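Local coordinates for ABC-type branched-chain amino acid transport systems periplasmic component-like protein (Thermomonospora curvata, PDB 4N03) that binds a fatty acid, palmitic acid, in the cleft between its two domains and probably delivers such ligands to an ABC transporter as its substrate-binding component, at residues A[147-152]-A[181-186]; A[57-62]-A[313-318]; A[168-173]-A[219-224]; A[43-48]-A[232-237]. One frame throughout, in Å; residues are numbered along the deposited sequence. Where two conformers were deposited one is given.

Interaction 1 of 4, residues A[147-152]-A[181-186]. With PLM (palmitic acid), chain B.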
# COMPACT_ATOMS: atom_id res chain seq x y z
N THR A 147 6.58 -4.71 -4.43
CA THR A 147 6.83 -3.37 -4.91
C THR A 147 6.08 -3.11 -6.20
O THR A 147 5.65 -4.02 -6.90
CB THR A 147 8.33 -3.13 -5.05
OG1 THR A 147 8.95 -4.19 -5.77
CG2 THR A 147 8.95 -3.01 -3.69
N TYR A 148 5.95 -1.83 -6.54
CA TYR A 148 5.09 -1.44 -7.65
C TYR A 148 5.48 -2.01 -8.98
O TYR A 148 4.68 -2.31 -9.84
CB TYR A 148 5.05 0.06 -7.78
CG TYR A 148 4.29 0.78 -6.71
CD1 TYR A 148 2.97 0.42 -6.35
CD2 TYR A 148 4.87 1.80 -6.01
CE1 TYR A 148 2.28 1.12 -5.37
CE2 TYR A 148 4.16 2.49 -5.04
CZ TYR A 148 2.85 2.15 -4.72
OH TYR A 148 2.10 2.80 -3.76
N ASP A 149 6.81 -2.07 -9.23
CA ASP A 149 7.37 -2.65 -10.43
C ASP A 149 6.98 -4.11 -10.61
O ASP A 149 6.52 -4.50 -11.65
CB ASP A 149 8.87 -2.43 -10.55
CG ASP A 149 9.71 -2.77 -9.35
OD1 ASP A 149 9.18 -3.25 -8.32
OD2 ASP A 149 10.94 -2.51 -9.44
N VAL A 150 7.17 -4.90 -9.54
CA VAL A 150 6.77 -6.29 -9.58
C VAL A 150 5.29 -6.43 -9.84
O VAL A 150 4.89 -7.30 -10.63
CB VAL A 150 7.15 -6.95 -8.23
CG1 VAL A 150 6.45 -8.30 -8.00
CG2 VAL A 150 8.66 -7.08 -8.14
N ASP A 151 4.42 -5.59 -9.27
CA ASP A 151 3.00 -5.66 -9.58
C ASP A 151 2.72 -5.42 -11.07
O ASP A 151 1.90 -6.11 -11.64
CB ASP A 151 2.18 -4.67 -8.77
CG ASP A 151 1.95 -5.09 -7.34
OD1 ASP A 151 2.06 -6.27 -7.01
OD2 ASP A 151 1.59 -4.15 -6.58
N MSE A 152 3.37 -4.42 -11.70
CA MSE A 152 3.16 -4.22 -13.12
C MSE A 152 3.75 -5.33 -13.96
O MSE A 152 3.19 -5.65 -14.98
CB MSE A 152 3.74 -2.87 -13.57
CG MSE A 152 2.97 -1.66 -13.03
SE MSE A 152 1.18 -1.56 -13.77
CE MSE A 152 0.19 -2.27 -12.38
N GLY A 181 4.65 6.33 -9.26
CA GLY A 181 4.38 6.03 -10.65
C GLY A 181 5.60 5.58 -11.40
O GLY A 181 5.51 4.75 -12.28
N GLY A 182 6.76 6.17 -11.05
CA GLY A 182 8.01 5.82 -11.70
C GLY A 182 8.44 4.41 -11.41
O GLY A 182 9.02 3.74 -12.26
N SER A 183 8.18 3.91 -10.20
CA SER A 183 8.48 2.53 -9.88
C SER A 183 7.58 1.59 -10.65
O SER A 183 8.01 0.60 -11.22
CB SER A 183 8.41 2.31 -8.38
OG SER A 183 8.60 0.97 -8.00
N ALA A 184 6.27 1.89 -10.68
CA ALA A 184 5.37 1.10 -11.48
C ALA A 184 5.85 1.05 -12.93
O ALA A 184 5.85 0.00 -13.56
CB ALA A 184 3.96 1.65 -11.35
N LEU A 185 6.12 2.23 -13.46
CA LEU A 185 6.57 2.37 -14.85
C LEU A 185 7.84 1.55 -15.18
O LEU A 185 7.92 0.96 -16.24
CB LEU A 185 6.82 3.84 -15.16
CG LEU A 185 7.27 4.18 -16.57
CD1 LEU A 185 6.20 3.89 -17.59
CD2 LEU A 185 7.66 5.63 -16.63
N ARG A 186 8.73 1.49 -14.22
CA ARG A 186 9.91 0.65 -14.39
C ARG A 186 9.52 -0.78 -14.67
O ARG A 186 10.09 -1.47 -15.51
CB ARG A 186 10.83 0.77 -13.18
CG ARG A 186 12.12 0.00 -13.33
CD ARG A 186 12.92 0.03 -12.07
NE ARG A 186 14.16 -0.71 -12.22
CZ ARG A 186 15.36 -0.19 -12.14
NH1 ARG A 186 15.56 1.08 -11.87
NH2 ARG A 186 16.35 -1.00 -12.23
C1 PLM B . 2.19 6.06 -3.14
O1 PLM B . 2.94 5.06 -3.05
O2 PLM B . 2.56 7.25 -2.98
C2 PLM B . 0.70 5.83 -3.27
C3 PLM B . 0.14 5.52 -1.82
C4 PLM B . -1.30 5.05 -1.82
C5 PLM B . -1.84 4.83 -0.45
C6 PLM B . -3.26 4.25 -0.30
C7 PLM B . -3.20 2.73 -0.20
C8 PLM B . -4.53 2.02 -0.25
C9 PLM B . -4.50 0.56 0.16
CA PLM B . -4.25 -0.44 -1.00
CB PLM B . -3.94 -1.85 -0.36
CC PLM B . -2.62 -2.45 -0.92
CD PLM B . -1.98 -3.49 -0.03
CE PLM B . -0.66 -4.09 -0.50
CF PLM B . 0.17 -4.59 0.69
CG PLM B . -0.17 -6.00 1.15
O HOH W 1 11.02 0.30 -9.16
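The ring of Tyr148 has two neighbours at its edge, Ser183 CB and, in the ring plane, O1 of the palmitic acid. That oxygen accepts a hydrogen bond from Tyr148 OH at 2.5 Å and is the ligand atom nearest this contact. Tyr180, one residue ahead of the second segment, brings its own ring against Tyr148 with the planes about 35° apart. The other flat group is the carboxylate of Asp149. Its CG sits between the backbone N and the carbonyl carbon (chi1 50°), which turns the acid back onto its own helix start: OD1 takes Thr147 OG1 at 2.7 Å, nearly along the C-O axis, and Val150 N on its anti side. OD2 faces the second helix, where a water bonds to Ser183 OG at 2.8 Å and donates a weak bond to OD2; Tyr398 OH is a further partner of OD2. Arg186 runs extended beside Asp149, pointing the same way, but the charged groups do not meet, and its NH1 bonds to Phe405 O.

Closer to the two backbones the helices pack tightly. Asp149 CB lies 3.2 Å from Ser183 O, and CG of selenomethionine Met152 lies 3.4 Å from Ala184 O and 3.8 Å from Ala184 CB. The small alanine, in the middle of the interface, lets the axes come within 6.8 Å at a crossing angle of -41°. Helices 148-161 and 179-195 flank strand 170-176 in sequence, an alpha-beta-alpha unit of the periplasmic binding protein fold, with Tyr148 reaching from it into the fatty-acid site.

Interaction 2 of 4, residues A[57-62]-A[313-318]; sequences QQLYYE and NGYGGA
Tyr60 drives an edge of its ring into the face of Tyr315: Tyr60 CD2 stands 3.4 Å above the Tyr315 plane, over its centre, in a T-shaped stack with the planes at 67° and the centroids 4.8 Å apart. Leu59 CD2 reaches the same ring at CE1, 3.9 Å away. One turn along, Ala318 CB touches Tyr60 CB at 3.4 Å and Tyr61 CE1 at 3.6 Å, so the methyl is wedged between two tyrosines, while the carbonyl of Ala318 lies over one face of Tyr60. Gln57 closes the other end of the interface, its CG 3.3 Å from Gly314 O; with no side chain on Gly314, the backbones come close here.

The next shell holds these groups in position. Tyr61 OH donates to Gln57 OE1 at 2.7 Å from above the amide plane, 57° out of it, tying together two residues one helical turn apart. The other end of the amide is fixed as well: Gln57 NE2 donates to a water that in turn donates to Asn313 O, and also to Pro104 O of strand 103-107. Tyr315 OH is bonded to Glu63, one residue past the first segment. Tyr61 also rests on Leu36 and Ile75 of the four-stranded sheet.

Direct contact between helices 47-66 and 309-330 is thus mainly van der Waals packing of rings, the Leu59 and Ala318 methyls and the Gln57 chain on the Gly314 backbone. With no direct bond between the segments, cohesion probably rests on shape fit and the edge-to-face pair, the water bridge adding to it.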
# COMPACT_ATOMS: atom_id res chain seq x y z
N GLN A 57 -6.12 0.48 11.92
CA GLN A 57 -5.05 0.42 12.92
C GLN A 57 -5.64 0.71 14.32
O GLN A 57 -5.30 -0.01 15.25
CB GLN A 57 -3.95 1.44 12.61
CG GLN A 57 -3.12 1.09 11.37
CD GLN A 57 -1.64 1.14 11.59
OE1 GLN A 57 -1.13 1.69 12.56
NE2 GLN A 57 -0.90 0.59 10.63
N GLN A 58 -6.45 1.74 14.44
CA GLN A 58 -7.03 2.07 15.75
C GLN A 58 -7.92 0.87 16.26
O GLN A 58 -7.91 0.57 17.47
CB GLN A 58 -7.76 3.46 15.76
CG GLN A 58 -6.98 4.76 15.38
CD GLN A 58 -5.97 5.37 16.41
OE1 GLN A 58 -5.98 5.07 17.60
NE2 GLN A 58 -5.09 6.26 15.92
N LEU A 59 -8.63 0.21 15.38
CA LEU A 59 -9.39 -0.96 15.76
C LEU A 59 -8.51 -2.04 16.35
O LEU A 59 -8.80 -2.58 17.44
CB LEU A 59 -10.13 -1.51 14.53
CG LEU A 59 -10.94 -2.79 14.80
CD1 LEU A 59 -12.07 -2.66 15.78
CD2 LEU A 59 -11.44 -3.35 13.48
N TYR A 60 -7.41 -2.34 15.67
CA TYR A 60 -6.47 -3.34 16.16
C TYR A 60 -5.93 -2.93 17.56
O TYR A 60 -5.89 -3.74 18.49
CB TYR A 60 -5.30 -3.52 15.14
CG TYR A 60 -4.56 -4.82 15.32
CD1 TYR A 60 -3.64 -5.00 16.36
CD2 TYR A 60 -4.78 -5.89 14.48
CE1 TYR A 60 -3.00 -6.24 16.53
CE2 TYR A 60 -4.18 -7.10 14.65
CZ TYR A 60 -3.26 -7.27 15.66
OH TYR A 60 -2.68 -8.49 15.83
N TYR A 61 -5.47 -1.69 17.69
CA TYR A 61 -4.86 -1.26 18.94
C TYR A 61 -5.90 -1.27 20.06
O TYR A 61 -5.56 -1.62 21.18
CB TYR A 61 -4.21 0.12 18.84
CG TYR A 61 -3.14 0.21 17.77
CD1 TYR A 61 -2.26 -0.84 17.53
CD2 TYR A 61 -3.05 1.30 16.95
CE1 TYR A 61 -1.31 -0.79 16.54
CE2 TYR A 61 -2.07 1.37 15.94
CZ TYR A 61 -1.23 0.31 15.72
OH TYR A 61 -0.29 0.28 14.72
N GLU A 62 -7.14 -0.88 19.78
CA GLU A 62 -8.21 -0.98 20.79
C GLU A 62 -8.38 -2.44 21.23
O GLU A 62 -8.58 -2.71 22.45
CB GLU A 62 -9.51 -0.41 20.24
CG GLU A 62 -10.76 -0.70 21.08
CD GLU A 62 -12.05 -0.29 20.36
OE1 GLU A 62 -12.42 0.89 20.46
OE2 GLU A 62 -12.67 -1.17 19.68
N ASN A 313 -5.15 -3.38 4.79
CA ASN A 313 -3.81 -2.87 4.90
C ASN A 313 -3.49 -2.31 6.26
O ASN A 313 -2.45 -2.59 6.84
CB ASN A 313 -3.58 -1.81 3.82
CG ASN A 313 -2.18 -1.25 3.83
OD1 ASN A 313 -1.16 -1.99 3.71
ND2 ASN A 313 -2.09 0.01 3.95
N GLY A 314 -4.44 -1.53 6.82
CA GLY A 314 -4.17 -0.97 8.13
C GLY A 314 -4.18 -2.02 9.22
O GLY A 314 -3.36 -1.97 10.13
N TYR A 315 -5.15 -2.93 9.21
CA TYR A 315 -5.19 -3.95 10.24
C TYR A 315 -3.91 -4.78 10.20
O TYR A 315 -3.34 -5.09 11.21
CB TYR A 315 -6.43 -4.83 10.01
CG TYR A 315 -6.95 -5.54 11.24
CD1 TYR A 315 -7.54 -4.82 12.25
CD2 TYR A 315 -6.85 -6.87 11.36
CE1 TYR A 315 -8.13 -5.47 13.37
CE2 TYR A 315 -7.39 -7.53 12.45
CZ TYR A 315 -7.98 -6.82 13.47
OH TYR A 315 -8.59 -7.51 14.54
N GLY A 316 -3.46 -5.11 8.99
CA GLY A 316 -2.21 -5.83 8.84
C GLY A 316 -1.00 -5.10 9.36
O GLY A 316 -0.11 -5.74 9.94
N GLY A 317 -0.92 -3.80 9.13
CA GLY A 317 0.23 -3.06 9.63
C GLY A 317 0.27 -3.02 11.14
O GLY A 317 1.31 -3.16 11.78
N ALA A 318 -0.91 -2.84 11.77
CA ALA A 318 -1.02 -2.89 13.21
C ALA A 318 -0.60 -4.27 13.73
O ALA A 318 0.09 -4.38 14.74
CB ALA A 318 -2.42 -2.53 13.65
O HOH W 2 -0.88 -0.32 7.83

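Interaction 3 of 4, residues A[168-173]-A[219-224]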
# COMPACT_ATOMS: atom_id res chain seq x y z
N GLY A 168 4.00 -7.14 -29.78
CA GLY A 168 3.95 -6.03 -30.73
C GLY A 168 2.99 -4.92 -30.33
O GLY A 168 3.02 -3.86 -30.89
N ASP A 169 2.13 -5.16 -29.32
CA ASP A 169 1.15 -4.16 -28.85
C ASP A 169 1.84 -3.06 -28.07
O ASP A 169 3.01 -3.15 -27.68
CB ASP A 169 0.07 -4.82 -28.00
CG ASP A 169 -0.98 -5.56 -28.81
OD1 ASP A 169 -0.97 -5.50 -30.05
OD2 ASP A 169 -1.86 -6.16 -28.12
N LYS A 170 1.08 -2.02 -27.81
CA LYS A 170 1.52 -0.82 -27.13
C LYS A 170 0.74 -0.60 -25.82
O LYS A 170 -0.52 -0.62 -25.79
CB LYS A 170 1.31 0.40 -28.02
CG LYS A 170 1.82 1.71 -27.42
CD LYS A 170 1.55 2.89 -28.34
CE LYS A 170 2.34 2.85 -29.63
NZ LYS A 170 2.04 4.08 -30.46
N LEU A 171 1.46 -0.37 -24.74
CA LEU A 171 0.91 -0.02 -23.45
C LEU A 171 1.04 1.45 -23.24
O LEU A 171 2.12 1.99 -23.43
CB LEU A 171 1.70 -0.75 -22.34
CG LEU A 171 1.93 -2.25 -22.51
CD1 LEU A 171 2.78 -2.75 -21.35
CD2 LEU A 171 0.61 -2.98 -22.55
N GLY A 172 -0.03 2.11 -22.80
CA GLY A 172 0.04 3.50 -22.37
C GLY A 172 -0.04 3.58 -20.89
O GLY A 172 -1.08 3.19 -20.34
N HIS A 173 0.98 4.13 -20.23
CA HIS A 173 1.02 4.17 -18.77
C HIS A 173 0.98 5.59 -18.28
O HIS A 173 1.89 6.39 -18.51
CB HIS A 173 2.28 3.44 -18.29
CG HIS A 173 2.24 3.09 -16.84
ND1 HIS A 173 3.08 2.14 -16.32
CD2 HIS A 173 1.48 3.57 -15.81
CE1 HIS A 173 2.84 2.05 -15.02
NE2 HIS A 173 1.87 2.90 -14.68
N ALA A 219 -5.55 7.70 -27.06
CA ALA A 219 -6.26 7.38 -28.27
C ALA A 219 -5.40 7.72 -29.49
O ALA A 219 -5.33 6.94 -30.44
CB ALA A 219 -7.58 8.13 -28.29
N LYS A 220 -4.77 8.88 -29.48
CA LYS A 220 -3.92 9.27 -30.61
C LYS A 220 -2.80 8.28 -30.86
O LYS A 220 -2.43 7.98 -32.01
CB LYS A 220 -3.35 10.66 -30.37
CG LYS A 220 -2.48 11.18 -31.48
CD LYS A 220 -2.15 12.66 -31.30
CE LYS A 220 -1.55 13.24 -32.58
NZ LYS A 220 -1.38 14.72 -32.44
N GLU A 221 -2.24 7.76 -29.78
CA GLU A 221 -1.21 6.75 -29.84
C GLU A 221 -1.69 5.35 -30.16
O GLU A 221 -0.85 4.43 -30.37
CB GLU A 221 -0.42 6.75 -28.56
CG GLU A 221 0.56 7.87 -28.45
CD GLU A 221 1.84 7.64 -29.26
OE1 GLU A 221 2.35 6.51 -29.42
OE2 GLU A 221 2.37 8.63 -29.68
N LYS A 222 -2.99 5.15 -30.20
CA LYS A 222 -3.56 3.87 -30.53
C LYS A 222 -3.03 2.77 -29.61
O LYS A 222 -2.62 1.69 -30.03
CB LYS A 222 -3.35 3.54 -32.00
CG LYS A 222 -3.92 4.58 -32.95
CD LYS A 222 -3.70 4.19 -34.42
CE LYS A 222 -4.40 5.15 -35.37
NZ LYS A 222 -4.45 4.66 -36.78
N VAL A 223 -3.05 3.03 -28.31
CA VAL A 223 -2.57 2.02 -27.38
C VAL A 223 -3.52 0.82 -27.36
O VAL A 223 -4.70 0.92 -27.71
CB VAL A 223 -2.40 2.60 -25.95
CG1 VAL A 223 -1.45 3.78 -25.96
CG2 VAL A 223 -3.73 2.96 -25.30
N ASP A 224 -3.02 -0.31 -26.91
CA ASP A 224 -3.78 -1.53 -26.76
C ASP A 224 -4.21 -1.81 -25.34
O ASP A 224 -5.12 -2.62 -25.14
CB ASP A 224 -2.97 -2.67 -27.31
CG ASP A 224 -2.62 -2.43 -28.77
OD1 ASP A 224 -3.56 -2.50 -29.60
OD2 ASP A 224 -1.43 -2.17 -29.10
O HOH W 3 -3.11 -4.36 -31.73
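Lys170 and Asp224 join two neighbouring strands in the parallel part of a mixed, Rossmann-like sheet, near its edge: residues 219-224 form the turn by which helix 212-220 passes into strand 225-229, completing a beta-alpha-beta crossover from strand 198-204 over strand 170-176. The helix ends in a Schellman motif, with Lys222 at positive phi.

Among the hydrogen bonds, Asp224 grips the backbone of Lys170 twice. Its N-H donates to Lys170 O at 2.8 Å, and its OD2 accepts Lys170 N at 2.8 Å, using the anti lone pair in a fairly straight bond (164°). The side chain thus takes an N-H at the point where the strand pairing begins.

The charged contacts come in two sets. Lys170 bends at chi3 (-67°), which swings CE toward the turn, and NZ then forms a salt bridge to Glu221 OE1 at 2.7 Å and a hydrogen bond to Glu221 O at 2.9 Å. Holding that carbonyl, close to the C-terminal end of the helix, the ammonium group would probably also suit the helix dipole. The carboxylates of Asp169 and Asp224, by contrast, stack with planes 25° apart and Asp169 OD1 only 3.5 Å from Asp224 OD2. The repulsion expected there is probably eased by Lys166, which forms a salt bridge with Asp169, and by a water donating to OD1 of both acids.

Apolar packing rests on Val223, whose CG1 meets the aliphatic part of Lys170 and lies over the strand at Gly172, 3.8 Å from Gly172 N.

Interaction 4 of 4, residues A[43-48]-A[232-237]; sequences TGVYAP and PQQAAS. With PLM (palmitic acid), chain B.
Val45, the first of residues 43-48 to meet helix 232-244, uses both backbone and side chain. Its carbonyl O accepts from a water at 2.7 Å, and the same water accepts Gln233 N at 2.9 Å. An N-H of the opening helical turn thus finds its partner through solvent. The same carbonyl O lies 3.7 Å from Pro232 CD. In one of its two conformers, Val45 CG2 lies 3.6 Å from Gln234 OE1, a contact that holds for that conformer; the OE1 is held by Gly231 N.

Tyr46 comes next. Its CB points away from Pro232, but with CG beside the backbone N (chi1 -70°) the ring still reaches it, CE1 meeting Pro232 CD at 3.8 Å. One face of this ring carries the fatty-acid chain, with C4 of palmitic acid 3.6 Å above the plane and over its centre, a CH-pi type of contact. Tyr46 OH bonds to Ser256 OG, and Tyr84 meets the ring edge-to-face. The loop backbone is held by Asp41, which accepts the N-H groups of Thr43, Gly44 and Tyr46.

Ala47 N closes the type I turn with a 3.0 Å bond to Gly44 O, and with Pro48 it starts helix 47-66. Here the loop after strand 33-40 faces a helix start of the other domain, an arrangement characteristic of the ligand cleft of type I periplasmic binding proteins.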
# COMPACT_ATOMS: atom_id res chain seq x y z
N THR A 43 -7.07 14.08 3.68
CA THR A 43 -7.67 15.22 3.00
C THR A 43 -7.37 15.34 1.51
O THR A 43 -8.11 15.99 0.79
CB THR A 43 -7.30 16.52 3.70
OG1 THR A 43 -5.89 16.60 3.87
CG2 THR A 43 -8.07 16.69 5.00
N GLY A 44 -6.29 14.73 1.04
CA GLY A 44 -5.88 14.79 -0.35
C GLY A 44 -6.44 13.69 -1.19
O GLY A 44 -7.49 13.11 -0.89
N VAL A 45 -5.69 13.34 -2.25
CA VAL A 45 -6.17 12.35 -3.21
C VAL A 45 -6.44 10.98 -2.57
O VAL A 45 -7.20 10.22 -3.10
CB VAL A 45 -5.23 12.27 -4.41
CG1 VAL A 45 -3.94 11.61 -4.03
CG2 VAL A 45 -5.89 11.50 -5.58
N TYR A 46 -5.78 10.67 -1.46
CA TYR A 46 -5.99 9.37 -0.81
C TYR A 46 -6.87 9.44 0.44
O TYR A 46 -6.96 8.46 1.14
CB TYR A 46 -4.66 8.69 -0.51
CG TYR A 46 -4.01 8.23 -1.78
CD1 TYR A 46 -4.58 7.25 -2.51
CD2 TYR A 46 -2.85 8.81 -2.27
CE1 TYR A 46 -4.04 6.81 -3.71
CE2 TYR A 46 -2.27 8.38 -3.48
CZ TYR A 46 -2.87 7.38 -4.19
OH TYR A 46 -2.31 6.90 -5.33
N ALA A 47 -7.54 10.56 0.68
CA ALA A 47 -8.36 10.76 1.88
C ALA A 47 -9.20 9.54 2.35
O ALA A 47 -9.08 9.18 3.50
CB ALA A 47 -9.27 11.98 1.71
N PRO A 48 -10.00 8.92 1.48
CA PRO A 48 -10.86 7.87 2.08
C PRO A 48 -10.04 6.63 2.46
O PRO A 48 -10.39 5.91 3.38
CB PRO A 48 -11.82 7.52 0.94
CG PRO A 48 -11.10 7.89 -0.32
CD PRO A 48 -10.33 9.15 0.07
N PRO A 232 -7.70 7.33 -6.69
CA PRO A 232 -9.08 7.08 -7.08
C PRO A 232 -9.67 8.13 -8.03
O PRO A 232 -10.32 7.78 -9.00
CB PRO A 232 -9.83 7.04 -5.73
CG PRO A 232 -8.81 6.58 -4.73
CD PRO A 232 -7.51 7.22 -5.23
N GLN A 233 -9.41 9.40 -7.75
CA GLN A 233 -9.95 10.46 -8.58
C GLN A 233 -9.51 10.32 -10.03
O GLN A 233 -10.30 10.46 -10.98
CB GLN A 233 -9.55 11.82 -8.04
CG GLN A 233 -9.81 13.00 -8.97
CD GLN A 233 -9.26 14.29 -8.41
OE1 GLN A 233 -9.94 15.30 -8.41
NE2 GLN A 233 -8.03 14.26 -7.95
N GLN A 234 -8.23 10.04 -10.25
CA GLN A 234 -7.69 9.87 -11.60
C GLN A 234 -8.28 8.64 -12.26
O GLN A 234 -8.57 8.66 -13.46
CB GLN A 234 -6.18 9.83 -11.65
CG GLN A 234 -5.54 11.16 -11.29
CD GLN A 234 -5.35 11.43 -9.82
OE1 GLN A 234 -5.39 10.52 -9.00
NE2 GLN A 234 -5.11 12.70 -9.49
N ALA A 235 -8.43 7.56 -11.51
CA ALA A 235 -9.03 6.35 -12.07
C ALA A 235 -10.44 6.59 -12.56
O ALA A 235 -10.82 6.17 -13.65
CB ALA A 235 -9.03 5.22 -11.06
N ALA A 236 -11.27 7.27 -11.74
CA ALA A 236 -12.65 7.55 -12.13
C ALA A 236 -12.66 8.37 -13.40
O ALA A 236 -13.47 8.14 -14.30
CB ALA A 236 -13.40 8.22 -11.02
N SER A 237 -11.83 9.41 -13.46
CA SER A 237 -11.81 10.33 -14.59
C SER A 237 -11.34 9.58 -15.86
O SER A 237 -11.96 9.62 -16.90
CB SER A 237 -10.93 11.52 -14.30
OG SER A 237 -10.88 12.40 -15.39
C1 PLM B . 2.19 6.06 -3.14
O1 PLM B . 2.94 5.06 -3.05
O2 PLM B . 2.56 7.25 -2.98
C2 PLM B . 0.70 5.83 -3.27
C3 PLM B . 0.14 5.52 -1.82
C4 PLM B . -1.30 5.05 -1.82
C5 PLM B . -1.84 4.83 -0.45
C6 PLM B . -3.26 4.25 -0.30
C7 PLM B . -3.20 2.73 -0.20
C8 PLM B . -4.53 2.02 -0.25
C9 PLM B . -4.50 0.56 0.16
CA PLM B . -4.25 -0.44 -1.00
CB PLM B . -3.94 -1.85 -0.36
CC PLM B . -2.62 -2.45 -0.92
CD PLM B . -1.98 -3.49 -0.03
CE PLM B . -0.66 -4.09 -0.50
CF PLM B . 0.17 -4.59 0.69
CG PLM B . -0.17 -6.00 1.15
O HOH W 4 -9.09 10.49 -5.03

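How the interactions relate
The four contacts spread over both domains. Interaction 2 lies in the domain of the four-stranded sheet, interactions 1 and 3 in that of the seven-stranded sheet, and interaction 4 bridges the two. Strand 170-176 of interaction 3 lies in the chain between the two helices of interaction 1, and these contacts touch, His173 packing on Ala184 and Leu185, with centres 18 Å apart; interactions 2 and 4 share helix 47-66, centres 22 Å apart. Interactions 2 and 3 are the most distant pair, about 40 Å between centres. Along the chain, the loop closed by interaction 4 encloses 1 and 3 and crosses that of 2. Interactions 1 and 4 both touch the palmitic acid, one at its carboxyl group and the other along its chain, so the ligand links the domains.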